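Long-range contact in dihydroorotase (Agrobacterium tumefaciens, PDB 2OGJ), which hydrolyses acetyl esters such as acetyl-(R)-mandelate in vitro and carries two zinc ions in its TIM-barrel active site: residues A[270-275]-A[361-366]. Residues are numbered along the deposited sequence; the frame is centred on the assembly and turned at random.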
loop_
_atom_site.group_PDB
_atom_site.type_symbol
_atom_site.label_atom_id
_atom_site.label_comp_id
_atom_site.label_asym_id
_atom_site.label_seq_id
_atom_site.Cartn_x
_atom_site.Cartn_y
_atom_site.Cartn_z
ATOM N N PHE A 270 -6.390 28.348 -14.593
ATOM C CA PHE A 270 -6.832 29.254 -15.650
ATOM C C PHE A 270 -5.702 29.892 -16.430
ATOM O O PHE A 270 -4.766 30.440 -15.855
ATOM C CB PHE A 270 -7.731 30.368 -15.118
ATOM C CG PHE A 270 -8.248 31.287 -16.199
ATOM C CD1 PHE A 270 -9.253 30.867 -17.067
ATOM C CD2 PHE A 270 -7.695 32.560 -16.378
ATOM C CE1 PHE A 270 -9.699 31.701 -18.097
ATOM C CE2 PHE A 270 -8.136 33.397 -17.406
ATOM C CZ PHE A 270 -9.138 32.969 -18.264
ATOM N N SER A 271 -5.821 29.814 -17.753
ATOM C CA SER A 271 -4.849 30.381 -18.677
ATOM C C SER A 271 -5.538 31.281 -19.705
ATOM O O SER A 271 -6.536 30.883 -20.317
ATOM C CB SER A 271 -4.115 29.264 -19.419
ATOM O OG SER A 271 -3.291 29.798 -20.449
ATOM N N PHE A 272 -4.938 32.504 -19.861
ATOM C CA PHE A 272 -5.536 33.441 -20.812
ATOM C C PHE A 272 -5.442 32.851 -22.207
ATOM O O PHE A 272 -6.393 32.920 -22.991
ATOM C CB PHE A 272 -4.772 34.757 -20.829
ATOM C CG PHE A 272 -5.086 35.661 -19.696
ATOM C CD1 PHE A 272 -6.341 36.250 -19.586
ATOM C CD2 PHE A 272 -4.107 35.990 -18.771
ATOM C CE1 PHE A 272 -6.620 37.167 -18.574
ATOM C CE2 PHE A 272 -4.371 36.907 -17.750
ATOM C CZ PHE A 272 -5.632 37.496 -17.657
ATOM N N LYS A 273 -4.271 32.292 -22.510
ATOM C CA LYS A 273 -3.999 31.689 -23.802
ATOM C C LYS A 273 -4.960 30.555 -24.133
ATOM O O LYS A 273 -5.524 30.529 -25.225
ATOM C CB LYS A 273 -2.548 31.224 -23.845
ATOM C CG LYS A 273 -1.623 32.380 -23.529
ATOM C CD LYS A 273 -0.152 32.101 -23.760
ATOM C CE LYS A 273 0.652 33.400 -23.596
ATOM N NZ LYS A 273 2.136 33.218 -23.701
ATOM N N VAL A 274 -5.172 29.629 -23.204
ATOM C CA VAL A 274 -6.097 28.530 -23.462
ATOM C C VAL A 274 -7.485 29.085 -23.745
ATOM O O VAL A 274 -8.115 28.714 -24.734
ATOM C CB VAL A 274 -6.191 27.550 -22.270
ATOM C CG1 VAL A 274 -7.361 26.605 -22.470
ATOM C CG2 VAL A 274 -4.899 26.757 -22.147
ATOM N N ALA A 275 -7.952 29.985 -22.886
ATOM C CA ALA A 275 -9.275 30.591 -23.031
ATOM C C ALA A 275 -9.445 31.387 -24.318
ATOM O O ALA A 275 -10.513 31.366 -24.929
ATOM C CB ALA A 275 -9.571 31.485 -21.828
ATOM N N ALA A 361 -3.933 41.878 -14.470
ATOM C CA ALA A 361 -4.321 40.732 -13.673
ATOM C C ALA A 361 -3.452 39.607 -14.219
ATOM O O ALA A 361 -3.025 39.651 -15.372
ATOM C CB ALA A 361 -5.783 40.422 -13.884
ATOM N N THR A 362 -3.158 38.611 -13.405
ATOM C CA THR A 362 -2.342 37.521 -13.895
ATOM C C THR A 362 -3.082 36.222 -13.660
ATOM O O THR A 362 -3.734 36.055 -12.633
ATOM C CB THR A 362 -0.958 37.511 -13.209
ATOM O OG1 THR A 362 -0.518 36.157 -13.014
ATOM C CG2 THR A 362 -1.017 38.254 -11.877
ATOM N N ASP A 363 -2.991 35.315 -14.630
ATOM C CA ASP A 363 -3.661 34.011 -14.564
ATOM C C ASP A 363 -2.869 32.971 -13.776
ATOM O O ASP A 363 -1.846 33.275 -13.149
ATOM C CB ASP A 363 -3.938 33.481 -15.985
ATOM C CG ASP A 363 -2.652 33.216 -16.792
ATOM O OD1 ASP A 363 -2.735 32.951 -18.013
ATOM O OD2 ASP A 363 -1.552 33.264 -16.210
ATOM N N SER A 364 -3.346 31.734 -13.829
ATOM C CA SER A 364 -2.708 30.632 -13.129
ATOM C C SER A 364 -1.398 30.212 -13.787
ATOM O O SER A 364 -0.735 29.275 -13.334
ATOM C CB SER A 364 -3.663 29.446 -13.068
ATOM O OG SER A 364 -4.893 29.832 -12.489
ATOM N N ASN A 365 -1.035 30.905 -14.864
ATOM C CA ASN A 365 0.211 30.615 -15.574
ATOM C C ASN A 365 1.235 31.732 -15.493
ATOM O O ASN A 365 2.208 31.754 -16.248
ATOM C CB ASN A 365 -0.063 30.278 -17.044
ATOM C CG ASN A 365 -0.428 28.828 -17.233
ATOM O OD1 ASN A 365 0.113 27.960 -16.552
ATOM N ND2 ASN A 365 -1.337 28.552 -18.159
ATOM N N GLY A 366 1.017 32.660 -14.572
ATOM C CA GLY A 366 1.950 33.760 -14.423
ATOM C C GLY A 366 1.833 34.772 -15.545
ATOM O O GLY A 366 2.402 35.858 -15.453
#
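F270 and S364 meet at both ends of the F270 backbone, and D363 extends the same junction to the start of a helix, a worked example of how a tight turn and a helix N-terminus can lock together. S364 N donates to F270 O at 2.8 Å. In return, F270 N makes a weak bond to S364 OG, which stands beside its own backbone N, anti to the carbonyl carbon.

The carboxylate of D363 divides its work. OD1 reaches across and takes the N-H of F272 at 2.9 Å, nearly straight at 166°, through its anti lone pair. OD2 stays within 361-366 and accepts from N365 N, which meets it from above the carboxylate plane at 2.8 Å. With CG between the backbone N and the carbonyl carbon (chi1 63°), OD1 is directed to F272 N while OD2 stays near N365 N. F272 N lies in the first turn of helix 272-280, where the partly positive helix end would be expected to favour a negative D363. S271, the N-cap, meanwhile accepts a weak bond at OG from V274 N.

Packing is built around the two phenylalanines. F272 lays CD2 3.4 Å from D363 OD1. Its ring is tilted 29° from the carboxylate, and A361 O sits at the ring edge, near CE2. F270 sends CD2 to D363 CB, its ring steeply inclined to the carboxylate, and its ring also meets that of H265. N365 brings ND2 beside S271 CB, and this amide nitrogen is hydrogen-bonded to G235 O.

The side chain of S364 lies about 10 Å from a bound zinc ion. The turn 363-366 follows strand 348-362 and packs the end of that strand against the start of helix 272-280, an Asx turn opening a type I turn in the amidohydrolase TIM barrel.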